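Local atomic coordinates of biofilm growth-associated repressor (Xylella fastidiosa, PDB entry 3PQK), a protein that represses transcription of its own operon, which includes blh, by binding a palindromic AT-rich sequence that spans the -10 region of the blh promoter. Residues I65-R70 with R78-K83. Sequence-based numbering, arbitrary orientation.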
loop_
_atom_site.group_PDB
_atom_site.type_symbol
_atom_site.label_atom_id
_atom_site.label_comp_id
_atom_site.label_asym_id
_atom_site.label_seq_id
_atom_site.Cartn_x
_atom_site.Cartn_y
_atom_site.Cartn_z
ATOM N N ILE B 65 2.903 -10.719 -8.656
ATOM C CA ILE B 65 1.832 -10.664 -7.642
ATOM C C ILE B 65 0.781 -11.753 -7.890
ATOM O O ILE B 65 0.209 -12.308 -6.948
ATOM C CB ILE B 65 1.230 -9.215 -7.601
ATOM C CG1 ILE B 65 2.306 -8.188 -7.116
ATOM C CG2 ILE B 65 -0.022 -9.133 -6.690
ATOM C CD1 ILE B 65 1.928 -6.717 -7.370
ATOM N N VAL B 66 0.528 -12.046 -9.167
ATOM C CA VAL B 66 -0.419 -13.050 -9.590
ATOM C C VAL B 66 0.330 -14.036 -10.513
ATOM O O VAL B 66 1.281 -13.661 -11.192
ATOM C CB VAL B 66 -1.648 -12.375 -10.281
ATOM C CG1 VAL B 66 -2.542 -13.396 -10.991
ATOM C CG2 VAL B 66 -2.461 -11.558 -9.274
ATOM N N GLU B 67 -0.120 -15.278 -10.532
ATOM C CA GLU B 67 0.392 -16.327 -11.404
ATOM C C GLU B 67 -0.788 -17.172 -11.930
ATOM O O GLU B 67 -1.914 -17.045 -11.433
ATOM C CB GLU B 67 1.416 -17.195 -10.665
ATOM C CG GLU B 67 0.896 -17.889 -9.415
ATOM C CD GLU B 67 1.916 -18.804 -8.769
ATOM O OE1 GLU B 67 2.987 -19.021 -9.379
ATOM O OE2 GLU B 67 1.652 -19.301 -7.652
ATOM N N THR B 68 -0.520 -18.047 -12.891
ATOM C CA THR B 68 -1.544 -18.917 -13.450
ATOM C C THR B 68 -1.364 -20.357 -12.992
ATOM O O THR B 68 -0.264 -20.785 -12.599
ATOM C CB THR B 68 -1.639 -18.788 -14.988
ATOM O OG1 THR B 68 -0.425 -19.263 -15.581
ATOM C CG2 THR B 68 -1.977 -17.370 -15.453
ATOM N N ARG B 69 -2.460 -21.110 -13.054
ATOM C CA ARG B 69 -2.486 -22.527 -12.725
ATOM C C ARG B 69 -3.415 -23.210 -13.730
ATOM O O ARG B 69 -4.455 -22.658 -14.085
ATOM C CB ARG B 69 -2.933 -22.732 -11.265
ATOM C CG ARG B 69 -2.577 -24.088 -10.682
ATOM C CD ARG B 69 -3.164 -24.215 -9.294
ATOM N NE ARG B 69 -4.365 -25.059 -9.317
ATOM C CZ ARG B 69 -4.393 -26.327 -8.928
ATOM N NH1 ARG B 69 -3.309 -26.895 -8.415
ATOM N NH2 ARG B 69 -5.514 -27.034 -9.022
ATOM N N ARG B 70 -2.982 -24.351 -14.275
ATOM C CA ARG B 70 -3.763 -25.153 -15.220
ATOM C C ARG B 70 -3.455 -26.640 -14.970
ATOM O O ARG B 70 -2.533 -27.201 -15.566
ATOM C CB ARG B 70 -3.554 -24.727 -16.683
ATOM N N ARG B 78 -4.287 -16.878 -9.611
ATOM C CA ARG B 78 -4.150 -16.964 -8.178
ATOM C C ARG B 78 -3.034 -16.011 -7.770
ATOM O O ARG B 78 -2.165 -15.686 -8.586
ATOM C CB ARG B 78 -3.776 -18.399 -7.749
ATOM C CG ARG B 78 -2.525 -18.987 -8.431
ATOM C CD ARG B 78 -2.095 -20.327 -7.850
ATOM N NE ARG B 78 -1.245 -20.162 -6.670
ATOM C CZ ARG B 78 -1.061 -21.084 -5.727
ATOM N NH1 ARG B 78 -1.684 -22.256 -5.802
ATOM N NH2 ARG B 78 -0.269 -20.833 -4.691
ATOM N N LEU B 79 -3.045 -15.616 -6.512
ATOM C CA LEU B 79 -2.019 -14.784 -5.944
ATOM C C LEU B 79 -0.750 -15.612 -5.780
ATOM O O LEU B 79 -0.820 -16.821 -5.536
ATOM C CB LEU B 79 -2.466 -14.318 -4.550
ATOM C CG LEU B 79 -3.569 -13.274 -4.494
ATOM C CD1 LEU B 79 -3.957 -13.013 -3.044
ATOM C CD2 LEU B 79 -3.133 -11.967 -5.173
ATOM N N THR B 80 0.407 -14.971 -5.844
ATOM C CA THR B 80 1.634 -15.728 -5.562
ATOM C C THR B 80 1.775 -15.840 -4.034
ATOM O O THR B 80 0.972 -15.252 -3.297
ATOM C CB THR B 80 2.846 -15.127 -6.258
ATOM O OG1 THR B 80 3.042 -13.797 -5.802
ATOM C CG2 THR B 80 2.720 -15.154 -7.761
ATOM N N GLU B 81 2.740 -16.641 -3.559
ATOM C CA GLU B 81 2.968 -16.834 -2.130
ATOM C C GLU B 81 4.135 -15.959 -1.649
ATOM O O GLU B 81 4.596 -16.074 -0.505
ATOM C CB GLU B 81 3.181 -18.316 -1.812
ATOM C CG GLU B 81 1.909 -19.142 -1.880
ATOM C CD GLU B 81 2.086 -20.575 -1.419
ATOM O OE1 GLU B 81 2.687 -21.375 -2.173
ATOM O OE2 GLU B 81 1.634 -20.896 -0.296
ATOM N N ALA B 82 4.543 -15.019 -2.512
ATOM C CA ALA B 82 5.619 -14.068 -2.261
ATOM C C ALA B 82 5.223 -13.029 -1.229
ATOM O O ALA B 82 4.057 -12.945 -0.819
ATOM C CB ALA B 82 6.004 -13.384 -3.569
ATOM N N LYS B 83 6.206 -12.216 -0.834
ATOM C CA LYS B 83 6.100 -11.129 0.131
ATOM C C LYS B 83 4.920 -10.180 -0.150
ATOM O O LYS B 83 4.227 -9.819 0.784
ATOM C CB LYS B 83 7.452 -10.372 0.198
ATOM C CG LYS B 83 7.546 -9.279 1.262
ATOM C CD LYS B 83 7.616 -9.860 2.648
ATOM C CE LYS B 83 7.796 -8.760 3.653
ATOM N NZ LYS B 83 7.303 -9.184 4.977
#
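E67 and R78 face each other as an antiparallel hydrogen-bonded pair of the β-hairpin that forms the wing of this ArsR-type winged-helix repressor. Each backbone donates once and accepts once: E67 N to R78 O at 2.9 Å, and R78 N to E67 O at 3.0 Å. R78 O also receives a CA-H···O contact from V66 in the adjoining non-hydrogen-bonded pair, V66 with L79. Beyond the strands, T80 N donates to I65 O at 2.9 Å, while T80 OG1 is hydrogen-bonded to the carbonyl of G64, so that T80 is held by both its N and its hydroxyl.

On one face the side chains of E67 and R78 run side by side. E67 is extended beyond CG, whereas R78 bends at chi3 (-85°), which brings NE into a salt bridge with E67 OE2 at 3.2 Å. The carboxylate and guanidinium planes stand steeply to each other, 78° apart. E81 adds a long ion pair to R78 NH2, and E36 a weak one to NH1; E36 also binds R69 NE. V66 and L79, whose side chains diverge, both touch L32 of helix 23-33; V66 CG2 comes within 4.2 Å of L79 CD2.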